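Local coordinates for protein sorbitol dehydrogenase (Gluconobacter oxydans, PDB 5ITG) that probably oxidises D-sorbitol to L-sorbose with NADP as hydride acceptor, as a Rossmann-fold member of the mannitol dehydrogenase family, at residues N13-P18 with T94-G99; F36-E41 with L253-E258; E46-H51 with E277-Q282; I2-L7 with A77-Y82. All coordinates share one frame; numbering follows the deposited sequence.

Overall arrangement
The four contacts gather around the Rossmann domain, with interaction 1 as the hub. Interaction 4 lies closest to it, about 12 Å between centres, and is joined to it by a hydrogen bond from Met98 N to Tyr82 O of 2.8 Å. Interaction 2, about 13 Å from interaction 1 between centres, reaches the same sheet and is tied to interaction 4 through Arg38 O and Tyr82 OH, 2.7 Å apart. Interaction 3 meets interaction 1 where Glu46 OE2 accepts from Gly99 N at 2.9 Å. Interactions 3 and 4 do not touch, their centres being about 23 Å apart. The enzyme is free of substrate here.

Interaction 1 (N13-P18 with T94-G99)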
# COMPACT_ATOMS: atom_id res chain seq x y z
N ASN A 13 -27.31 -13.86 0.34
CA ASN A 13 -26.54 -12.62 0.21
C ASN A 13 -25.03 -12.84 0.14
O ASN A 13 -24.29 -11.95 -0.27
CB ASN A 13 -26.86 -11.70 1.38
CG ASN A 13 -26.34 -12.23 2.70
OD1 ASN A 13 -26.65 -13.36 3.09
ND2 ASN A 13 -25.54 -11.43 3.39
N VAL A 14 -24.58 -14.02 0.55
CA VAL A 14 -23.16 -14.33 0.56
C VAL A 14 -22.74 -15.13 -0.68
O VAL A 14 -23.31 -16.19 -0.95
CB VAL A 14 -22.78 -15.13 1.82
CG1 VAL A 14 -21.28 -15.37 1.85
CG2 VAL A 14 -23.23 -14.39 3.06
N GLN A 15 -21.76 -14.62 -1.41
CA GLN A 15 -21.28 -15.32 -2.60
C GLN A 15 -20.22 -16.34 -2.21
O GLN A 15 -19.47 -16.13 -1.27
CB GLN A 15 -20.69 -14.33 -3.61
CG GLN A 15 -20.01 -15.00 -4.80
CD GLN A 15 -19.42 -14.00 -5.78
OE1 GLN A 15 -18.71 -13.08 -5.40
NE2 GLN A 15 -19.70 -14.20 -7.07
N ALA A 16 -20.17 -17.45 -2.94
CA ALA A 16 -19.19 -18.49 -2.66
C ALA A 16 -18.14 -18.49 -3.76
O ALA A 16 -18.32 -17.85 -4.80
CB ALA A 16 -19.88 -19.85 -2.59
N PRO A 17 -17.03 -19.20 -3.55
CA PRO A 17 -15.99 -19.24 -4.58
C PRO A 17 -16.60 -19.64 -5.91
O PRO A 17 -17.32 -20.62 -6.00
CB PRO A 17 -15.02 -20.28 -4.04
CG PRO A 17 -15.12 -20.08 -2.56
CD PRO A 17 -16.61 -19.94 -2.35
N PRO A 18 -16.33 -18.86 -6.97
CA PRO A 18 -16.86 -19.16 -8.31
C PRO A 18 -16.09 -20.23 -9.07
O PRO A 18 -15.72 -20.04 -10.23
CB PRO A 18 -16.78 -17.80 -9.00
CG PRO A 18 -15.50 -17.25 -8.46
CD PRO A 18 -15.61 -17.58 -6.97
N THR A 94 -21.10 -5.88 -0.01
CA THR A 94 -21.36 -7.22 -0.52
C THR A 94 -20.37 -8.11 0.21
O THR A 94 -19.31 -7.64 0.64
CB THR A 94 -21.12 -7.34 -2.03
OG1 THR A 94 -19.73 -7.14 -2.30
CG2 THR A 94 -21.94 -6.32 -2.79
N VAL A 95 -20.71 -9.39 0.39
CA VAL A 95 -19.80 -10.30 1.08
C VAL A 95 -19.63 -11.62 0.33
O VAL A 95 -20.57 -12.12 -0.29
CB VAL A 95 -20.29 -10.58 2.53
CG1 VAL A 95 -21.64 -11.27 2.52
CG2 VAL A 95 -19.25 -11.43 3.26
N ARG A 96 -18.42 -12.16 0.38
CA ARG A 96 -18.12 -13.40 -0.31
C ARG A 96 -17.14 -14.25 0.50
O ARG A 96 -16.36 -13.73 1.30
CB ARG A 96 -17.52 -13.10 -1.68
CG ARG A 96 -16.19 -12.35 -1.63
CD ARG A 96 -15.75 -11.95 -3.03
NE ARG A 96 -15.68 -13.10 -3.92
CZ ARG A 96 -15.66 -13.03 -5.24
NH1 ARG A 96 -15.70 -11.84 -5.85
NH2 ARG A 96 -15.60 -14.13 -5.97
N VAL A 97 -17.21 -15.56 0.29
CA VAL A 97 -16.32 -16.49 0.98
C VAL A 97 -15.21 -16.80 -0.02
O VAL A 97 -15.45 -17.32 -1.10
CB VAL A 97 -17.06 -17.79 1.38
CG1 VAL A 97 -16.10 -18.76 2.05
CG2 VAL A 97 -18.20 -17.45 2.32
N MSE A 98 -13.98 -16.46 0.36
CA MSE A 98 -12.80 -16.64 -0.47
C MSE A 98 -12.18 -18.03 -0.34
O MSE A 98 -11.98 -18.52 0.77
CB MSE A 98 -11.76 -15.60 -0.07
CG MSE A 98 -12.26 -14.16 -0.13
SE MSE A 98 -12.11 -13.44 -1.90
CE MSE A 98 -10.18 -13.25 -1.91
N GLY A 99 -11.86 -18.65 -1.47
CA GLY A 99 -11.27 -19.98 -1.43
C GLY A 99 -9.87 -20.14 -2.00
O GLY A 99 -9.30 -21.23 -1.96
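Val95 meets Val14 through its CG1, which sits between the backbone N and the carbonyl carbon (chi1 63°) and touches Val14 CG2 at 3.5 Å. Val95 O takes the backbone N-H of Gln15 in a nearly straight bond, 3.0 Å from Gln15 N. Arg96 lies side by side with Gln15, pointing the same way. Gln15 OE1 hangs over the centre of the guanidinium, 3.1 Å from Arg96 CZ, with the amide and guanidinium planes 38° apart; the oxygen thus rests on the face of the cation without a hydrogen bond. At the rim of the same group Pro18 CD comes within 3.6 Å of Arg96 NH2. Val97 N then donates to Gln15 O at 2.8 Å, while Val97 CG2 packs against Val14 CG1 at 3.7 Å. Pro17 lays CD and CG against Val97 O, and Pro17 CG stands 3.7 Å from Gly99 N, the ring packing on the backbone there. With Gln15 bonded to the residues before and after Arg96, this is parallel pairing: the short strand 14-15 adds to the Rossmann-domain sheet beside strand 93-106, which also pairs antiparallel with strand 82-87.

Interaction 2 (F36-E41 with L253-E258); sequences FFRAHE and LPLVAE
Arg38 reaches from the helix to the start of the strand segment, where its NH2 donates to the carbonyl O of Leu253. The modelled distance from Arg38 NH2 to Leu253 O, 2.5 Å, is very short, so its exact length is doubtful. The oxygen lies near the guanidinium plane, at the edge of the group. Arg38 CG stands anti to the carbonyl carbon (chi1 -62°), and the chain bends at chi3 (60°), which swings NE away from a fully extended course. Leu255 crosses the arginine obliquely and covers one face of the cation: its CD1 lies 4.0 Å above the Arg38 guanidinium plane over the centre, and its CD2 is 3.6 Å from Arg38 NH2. Leu255 CD1 also touches Arg38 CB at 3.8 Å. The arginine makes a cation-pi contact with Tyr82 as well.

In the Rossmann fold the first helix follows the first strand, and helix 35-39, coming after strand 26-31, fits that place; it packs here on strand 255-258, which runs parallel to strand 82-87. Pro254 and Val256 turn instead to helix 237-247. An alanine at Arg38 would probably leave Leu253 O without this donor, deprive the Tyr82 ring of its cation-pi partner and open a gap beside the Leu255 methyls. Beyond the arginine, Ala39 CB meets Ala257 CB at 4.0 Å and Leu255 CD1 at 4.1 Å. With two methyls meeting between the backbones, Ala39 CA and Ala257 CA are 6.7 Å apart.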
# COMPACT_ATOMS: atom_id res chain seq x y z
N PHE A 36 -4.27 -7.21 3.94
CA PHE A 36 -4.12 -6.67 2.59
C PHE A 36 -4.03 -7.79 1.55
O PHE A 36 -4.70 -7.75 0.52
CB PHE A 36 -2.89 -5.78 2.50
CG PHE A 36 -2.74 -5.12 1.16
CD1 PHE A 36 -3.70 -4.21 0.72
CD2 PHE A 36 -1.68 -5.43 0.33
CE1 PHE A 36 -3.59 -3.63 -0.55
CE2 PHE A 36 -1.56 -4.85 -0.94
CZ PHE A 36 -2.52 -3.95 -1.38
N PHE A 37 -3.18 -8.77 1.83
CA PHE A 37 -3.00 -9.92 0.93
C PHE A 37 -4.33 -10.60 0.68
O PHE A 37 -4.70 -10.89 -0.45
CB PHE A 37 -2.03 -10.94 1.55
CG PHE A 37 -2.23 -12.35 1.04
CD1 PHE A 37 -1.85 -12.70 -0.25
CD2 PHE A 37 -2.89 -13.29 1.83
CE1 PHE A 37 -2.12 -13.98 -0.75
CE2 PHE A 37 -3.17 -14.58 1.33
CZ PHE A 37 -2.78 -14.92 0.04
N ARG A 38 -5.06 -10.86 1.76
CA ARG A 38 -6.33 -11.55 1.68
C ARG A 38 -7.43 -10.79 0.91
O ARG A 38 -8.34 -11.42 0.36
CB ARG A 38 -6.80 -11.90 3.08
CG ARG A 38 -5.86 -12.84 3.81
CD ARG A 38 -6.17 -12.84 5.29
NE ARG A 38 -7.54 -13.28 5.51
CZ ARG A 38 -8.29 -12.95 6.56
NH1 ARG A 38 -7.81 -12.16 7.51
NH2 ARG A 38 -9.53 -13.40 6.64
N ALA A 39 -7.33 -9.46 0.87
CA ALA A 39 -8.32 -8.64 0.19
C ALA A 39 -7.85 -8.11 -1.16
O ALA A 39 -8.63 -7.52 -1.92
CB ALA A 39 -8.73 -7.46 1.08
N HIS A 40 -6.57 -8.31 -1.48
CA HIS A 40 -6.03 -7.81 -2.73
C HIS A 40 -5.49 -8.95 -3.59
O HIS A 40 -6.20 -9.44 -4.47
CB HIS A 40 -4.94 -6.77 -2.42
CG HIS A 40 -4.39 -6.07 -3.63
ND1 HIS A 40 -3.30 -6.55 -4.33
CD2 HIS A 40 -4.79 -4.95 -4.28
CE1 HIS A 40 -3.04 -5.74 -5.34
NE2 HIS A 40 -3.93 -4.76 -5.33
N GLU A 41 -4.27 -9.40 -3.33
CA GLU A 41 -3.70 -10.49 -4.12
C GLU A 41 -4.62 -11.72 -4.18
O GLU A 41 -4.91 -12.24 -5.26
CB GLU A 41 -2.34 -10.92 -3.56
CG GLU A 41 -1.61 -11.91 -4.47
CD GLU A 41 -0.35 -12.47 -3.85
OE1 GLU A 41 0.34 -11.72 -3.13
OE2 GLU A 41 -0.03 -13.66 -4.10
N LEU A 253 -12.17 -15.16 11.05
CA LEU A 253 -11.23 -14.29 10.35
C LEU A 253 -11.89 -13.39 9.30
O LEU A 253 -11.48 -13.35 8.14
CB LEU A 253 -10.17 -15.15 9.67
CG LEU A 253 -9.50 -16.15 10.62
CD1 LEU A 253 -8.79 -17.23 9.84
CD2 LEU A 253 -8.54 -15.40 11.54
N PRO A 254 -12.93 -12.63 9.69
CA PRO A 254 -13.61 -11.75 8.74
C PRO A 254 -12.82 -10.47 8.51
O PRO A 254 -12.13 -9.99 9.40
CB PRO A 254 -14.93 -11.46 9.44
CG PRO A 254 -14.48 -11.32 10.86
CD PRO A 254 -13.53 -12.51 11.03
N LEU A 255 -12.91 -9.92 7.31
CA LEU A 255 -12.23 -8.67 7.00
C LEU A 255 -13.08 -7.88 6.02
O LEU A 255 -13.99 -8.43 5.38
CB LEU A 255 -10.82 -8.92 6.44
CG LEU A 255 -10.61 -9.39 5.00
CD1 LEU A 255 -9.12 -9.40 4.70
CD2 LEU A 255 -11.21 -10.77 4.80
N VAL A 256 -12.77 -6.59 5.90
CA VAL A 256 -13.52 -5.71 5.02
C VAL A 256 -12.57 -4.80 4.26
O VAL A 256 -11.49 -4.47 4.74
CB VAL A 256 -14.53 -4.87 5.86
CG1 VAL A 256 -13.80 -4.15 6.98
CG2 VAL A 256 -15.27 -3.89 4.97
N ALA A 257 -12.96 -4.42 3.05
CA ALA A 257 -12.14 -3.55 2.22
C ALA A 257 -13.06 -2.66 1.40
O ALA A 257 -14.24 -2.95 1.27
CB ALA A 257 -11.26 -4.38 1.29
N GLU A 258 -12.51 -1.57 0.87
CA GLU A 258 -13.30 -0.66 0.04
C GLU A 258 -13.56 -1.41 -1.26
O GLU A 258 -12.81 -2.32 -1.62
CB GLU A 258 -12.53 0.64 -0.23
CG GLU A 258 -11.27 0.46 -1.06
CD GLU A 258 -10.52 1.76 -1.29
OE1 GLU A 258 -11.16 2.83 -1.38
OE2 GLU A 258 -9.27 1.72 -1.41

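Interaction 3 (E46-H51 with E277-Q282)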
# COMPACT_ATOMS: atom_id res chain seq x y z
N GLU A 46 -8.62 -15.17 -6.95
CA GLU A 46 -9.93 -15.79 -6.79
C GLU A 46 -10.76 -15.66 -8.07
O GLU A 46 -11.58 -16.53 -8.37
CB GLU A 46 -10.68 -15.11 -5.63
CG GLU A 46 -12.06 -15.69 -5.35
CD GLU A 46 -12.00 -16.90 -4.45
OE1 GLU A 46 -10.95 -17.58 -4.43
OE2 GLU A 46 -13.00 -17.19 -3.76
N GLN A 47 -10.53 -14.58 -8.81
CA GLN A 47 -11.28 -14.32 -10.04
C GLN A 47 -10.73 -14.96 -11.31
O GLN A 47 -11.35 -14.85 -12.37
CB GLN A 47 -11.40 -12.81 -10.24
CG GLN A 47 -12.09 -12.10 -9.09
CD GLN A 47 -11.95 -10.60 -9.18
OE1 GLN A 47 -12.48 -9.97 -10.09
NE2 GLN A 47 -11.21 -10.01 -8.23
N ILE A 48 -9.58 -15.61 -11.24
CA ILE A 48 -9.03 -16.27 -12.42
C ILE A 48 -8.86 -17.77 -12.19
O ILE A 48 -8.42 -18.50 -13.07
CB ILE A 48 -7.66 -15.66 -12.83
CG1 ILE A 48 -6.70 -15.64 -11.63
CG2 ILE A 48 -7.86 -14.26 -13.37
CD1 ILE A 48 -6.17 -17.00 -11.23
N LEU A 49 -9.23 -18.23 -10.99
CA LEU A 49 -9.11 -19.64 -10.64
C LEU A 49 -10.08 -20.51 -11.45
O LEU A 49 -9.85 -21.71 -11.62
CB LEU A 49 -9.38 -19.81 -9.14
CG LEU A 49 -8.32 -20.54 -8.31
CD1 LEU A 49 -6.92 -20.11 -8.71
CD2 LEU A 49 -8.56 -20.27 -6.84
N GLU A 50 -11.15 -19.90 -11.94
CA GLU A 50 -12.13 -20.61 -12.75
C GLU A 50 -11.60 -20.76 -14.17
O GLU A 50 -12.16 -21.49 -14.98
CB GLU A 50 -13.45 -19.85 -12.77
CG GLU A 50 -13.34 -18.46 -13.38
CD GLU A 50 -14.64 -17.69 -13.31
OE1 GLU A 50 -15.66 -18.20 -13.83
OE2 GLU A 50 -14.64 -16.57 -12.74
N HIS A 51 -10.50 -20.06 -14.46
CA HIS A 51 -9.88 -20.09 -15.78
C HIS A 51 -8.62 -20.95 -15.76
O HIS A 51 -8.38 -21.76 -16.65
CB HIS A 51 -9.50 -18.67 -16.20
CG HIS A 51 -10.66 -17.74 -16.30
ND1 HIS A 51 -10.54 -16.37 -16.17
CD2 HIS A 51 -11.98 -17.97 -16.52
CE1 HIS A 51 -11.72 -15.80 -16.30
NE2 HIS A 51 -12.62 -16.75 -16.51
N GLU A 277 -4.96 -10.33 -16.12
CA GLU A 277 -5.65 -9.26 -16.85
C GLU A 277 -7.16 -9.52 -16.82
O GLU A 277 -7.95 -8.58 -16.71
CB GLU A 277 -5.15 -9.17 -18.30
CG GLU A 277 -5.34 -10.43 -19.15
CD GLU A 277 -4.48 -11.59 -18.69
OE1 GLU A 277 -3.32 -11.36 -18.30
OE2 GLU A 277 -4.96 -12.75 -18.74
N LYS A 278 -7.55 -10.79 -16.89
CA LYS A 278 -8.97 -11.14 -16.87
C LYS A 278 -9.67 -10.72 -15.59
O LYS A 278 -10.90 -10.65 -15.54
CB LYS A 278 -9.14 -12.65 -17.08
CG LYS A 278 -8.66 -13.14 -18.44
CD LYS A 278 -8.94 -14.62 -18.66
CE LYS A 278 -8.42 -15.07 -20.02
NZ LYS A 278 -8.67 -16.51 -20.28
N ALA A 279 -8.90 -10.43 -14.55
CA ALA A 279 -9.46 -10.00 -13.27
C ALA A 279 -9.28 -8.50 -13.06
O ALA A 279 -9.57 -7.98 -11.98
CB ALA A 279 -8.79 -10.76 -12.13
N GLY A 280 -8.81 -7.81 -14.09
CA GLY A 280 -8.63 -6.37 -13.98
C GLY A 280 -7.23 -5.92 -13.62
O GLY A 280 -7.00 -4.73 -13.41
N VAL A 281 -6.28 -6.85 -13.51
CA VAL A 281 -4.92 -6.47 -13.19
C VAL A 281 -4.38 -5.82 -14.46
O VAL A 281 -4.58 -6.32 -15.57
CB VAL A 281 -4.05 -7.69 -12.83
CG1 VAL A 281 -2.63 -7.25 -12.53
CG2 VAL A 281 -4.64 -8.40 -11.61
N GLN A 282 -3.72 -4.68 -14.29
CA GLN A 282 -3.18 -3.94 -15.42
C GLN A 282 -1.71 -4.29 -15.62
O GLN A 282 -0.85 -3.89 -14.84
CB GLN A 282 -3.37 -2.44 -15.17
CG GLN A 282 -4.86 -2.03 -15.14
CD GLN A 282 -5.13 -0.69 -14.44
OE1 GLN A 282 -4.86 -0.54 -13.24
NE2 GLN A 282 -5.69 0.26 -15.17
O HOH W 1 -11.61 -7.44 -10.23
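Gln47 begins its approach to Ala279 at CB, which lies 3.8 Å from Ala279 CB, the two carbons meeting directly. From there CG turns opposite the backbone carbonyl carbon (chi1 -58°), and chi2 of 168° sets CD on an extended course. At the tip the two polar atoms part company. Gln47 OE1 accepts from a water, 2.7 Å from its oxygen, and that water gives its second hydrogen to Ala279 O, with the same 2.7 Å between the water oxygen and Ala279 O; the water thus bridges two acceptors, neither of which could donate to the other. NE2 is held by Phe43 O in the preceding helix, which fixes which way round the amide sits.

The methyl of Ala279 is shared. Ile48 CG2 comes to 3.8 Å from Ala279 CB and 4.2 Å from Lys278 CB. The outer end of the contact is made by His51, whose ND1 lies 3.4 Å from Lys278 CD, the extended lysine crossing the imidazole at a slant. ND1 is buried here with no polar partner in the model.

Bonds from His51 N to Ile48 O and from Gly280 N to Glu277 O keep each segment turned back on itself. The contact joins the loop leaving helix 41-46 of the Rossmann domain to a 3-10 turn that leads, through Gly280 at positive phi, into strand 282-284 of the separate three-stranded mixed sheet.

Interaction 4 (I2-L7 with A77-Y82); sequences ITRETL and AQDCLY
Asp79, in a left-handed backbone conformation, turns its carboxylate to Glu5 and takes the backbone N-H of that residue on the less usual anti side of OD2, 29° out of the carboxylate plane, at 2.8 Å from Glu5 N. Its CG lies trans to its own backbone C (chi1 -71°). Asp79 OD2 also lies 3.0 Å from Glu5 CB. The two carboxylates come near each other as well: Glu5 OE1 and Asp79 OD1 are 4.3 Å apart, a proximity that may raise the affinity of either for a proton. An alanine at Asp79 would probably leave Glu5 N without this acceptor and the N-terminal segment less firmly tied to the turn.

Next to it Thr3 O is buried with no hydrogen-bond partner in the model, facing Gln78 CG at 3.3 Å. Thr3 CG2 rests on Leu81 CB at 3.7 Å, the two side chains crossing, and Leu81 CD1 reaches the carbonyl carbon of Arg4 at 3.6 Å. The extended Gln78 side chain donates from NE2 to Leu81 O at 2.8 Å, within the type I' turn from Gln78 to Leu81.

Asp79 is the C-prime residue of the Schellman motif that ends helix 66-77, and the turn leads straight into strand 82-87. Leu81 continues onto Val97 and Arg102 of strand 93-106, and Gln78 onto Asp251 and Asp252, so the N-terminal tail lies against the junction of helix 66-77 with these strands.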
# COMPACT_ATOMS: atom_id res chain seq x y z
N ILE A 2 -21.20 -21.37 10.80
CA ILE A 2 -19.74 -21.38 10.77
C ILE A 2 -19.25 -21.60 9.34
O ILE A 2 -19.97 -22.16 8.51
CB ILE A 2 -19.17 -22.48 11.68
CG1 ILE A 2 -19.77 -22.36 13.08
CG2 ILE A 2 -17.65 -22.35 11.76
CD1 ILE A 2 -19.25 -23.40 14.06
N THR A 3 -18.04 -21.14 9.05
CA THR A 3 -17.47 -21.29 7.72
C THR A 3 -16.63 -22.55 7.59
O THR A 3 -15.61 -22.70 8.25
CB THR A 3 -16.58 -20.08 7.35
OG1 THR A 3 -17.36 -18.87 7.43
CG2 THR A 3 -16.04 -20.23 5.93
N ARG A 4 -17.08 -23.46 6.73
CA ARG A 4 -16.37 -24.72 6.50
C ARG A 4 -16.50 -25.17 5.05
O ARG A 4 -17.40 -24.73 4.33
CB ARG A 4 -16.90 -25.81 7.44
CG ARG A 4 -16.28 -25.77 8.83
CD ARG A 4 -16.74 -26.96 9.68
NE ARG A 4 -18.05 -26.74 10.29
CZ ARG A 4 -18.25 -25.97 11.36
NH1 ARG A 4 -17.23 -25.34 11.93
NH2 ARG A 4 -19.47 -25.82 11.85
N GLU A 5 -15.59 -26.04 4.63
CA GLU A 5 -15.59 -26.55 3.27
C GLU A 5 -16.92 -27.20 2.90
O GLU A 5 -17.43 -27.02 1.80
CB GLU A 5 -14.45 -27.56 3.11
CG GLU A 5 -14.24 -28.05 1.69
CD GLU A 5 -13.01 -28.95 1.57
OE1 GLU A 5 -12.98 -30.00 2.24
OE2 GLU A 5 -12.09 -28.59 0.80
N THR A 6 -17.49 -27.95 3.84
CA THR A 6 -18.75 -28.64 3.61
C THR A 6 -19.95 -27.72 3.84
O THR A 6 -20.96 -27.82 3.14
CB THR A 6 -18.89 -29.86 4.54
OG1 THR A 6 -17.67 -30.60 4.55
CG2 THR A 6 -20.02 -30.77 4.07
N LEU A 7 -19.82 -26.82 4.81
CA LEU A 7 -20.90 -25.90 5.14
C LEU A 7 -20.98 -24.70 4.20
O LEU A 7 -21.26 -23.59 4.62
CB LEU A 7 -20.74 -25.40 6.58
CG LEU A 7 -20.87 -26.44 7.69
CD1 LEU A 7 -20.68 -25.77 9.04
CD2 LEU A 7 -22.23 -27.11 7.62
N ALA A 77 -9.04 -24.48 10.76
CA ALA A 77 -10.36 -24.85 11.26
C ALA A 77 -11.47 -24.53 10.25
O ALA A 77 -12.47 -25.24 10.17
CB ALA A 77 -10.64 -24.13 12.58
N GLN A 78 -11.29 -23.45 9.49
CA GLN A 78 -12.29 -23.07 8.50
C GLN A 78 -11.86 -23.47 7.09
O GLN A 78 -12.34 -22.90 6.11
CB GLN A 78 -12.53 -21.56 8.55
CG GLN A 78 -13.21 -21.09 9.82
CD GLN A 78 -13.40 -19.58 9.86
OE1 GLN A 78 -13.94 -19.04 10.82
NE2 GLN A 78 -12.96 -18.90 8.80
N ASP A 79 -10.97 -24.46 7.01
CA ASP A 79 -10.46 -24.94 5.73
C ASP A 79 -9.83 -23.79 4.95
O ASP A 79 -9.86 -23.76 3.72
CB ASP A 79 -11.59 -25.57 4.90
CG ASP A 79 -12.06 -26.90 5.46
OD1 ASP A 79 -11.23 -27.83 5.55
OD2 ASP A 79 -13.25 -27.03 5.81
N CYS A 80 -9.24 -22.86 5.70
CA CYS A 80 -8.58 -21.68 5.16
C CYS A 80 -9.53 -20.71 4.46
O CYS A 80 -9.08 -19.75 3.83
CB CYS A 80 -7.44 -22.08 4.23
SG CYS A 80 -6.00 -22.74 5.11
N LEU A 81 -10.83 -20.97 4.57
CA LEU A 81 -11.85 -20.11 3.97
C LEU A 81 -12.11 -18.92 4.89
O LEU A 81 -12.06 -19.06 6.11
CB LEU A 81 -13.16 -20.88 3.78
CG LEU A 81 -13.23 -22.08 2.83
CD1 LEU A 81 -14.48 -22.88 3.16
CD2 LEU A 81 -13.25 -21.61 1.38
N TYR A 82 -12.41 -17.77 4.31
CA TYR A 82 -12.71 -16.57 5.10
C TYR A 82 -13.64 -15.67 4.31
O TYR A 82 -13.75 -15.80 3.09
CB TYR A 82 -11.43 -15.81 5.47
CG TYR A 82 -10.63 -15.33 4.29
CD1 TYR A 82 -9.72 -16.18 3.65
CD2 TYR A 82 -10.79 -14.04 3.79
CE1 TYR A 82 -8.98 -15.75 2.54
CE2 TYR A 82 -10.07 -13.60 2.68
CZ TYR A 82 -9.17 -14.46 2.06
OH TYR A 82 -8.45 -14.03 0.97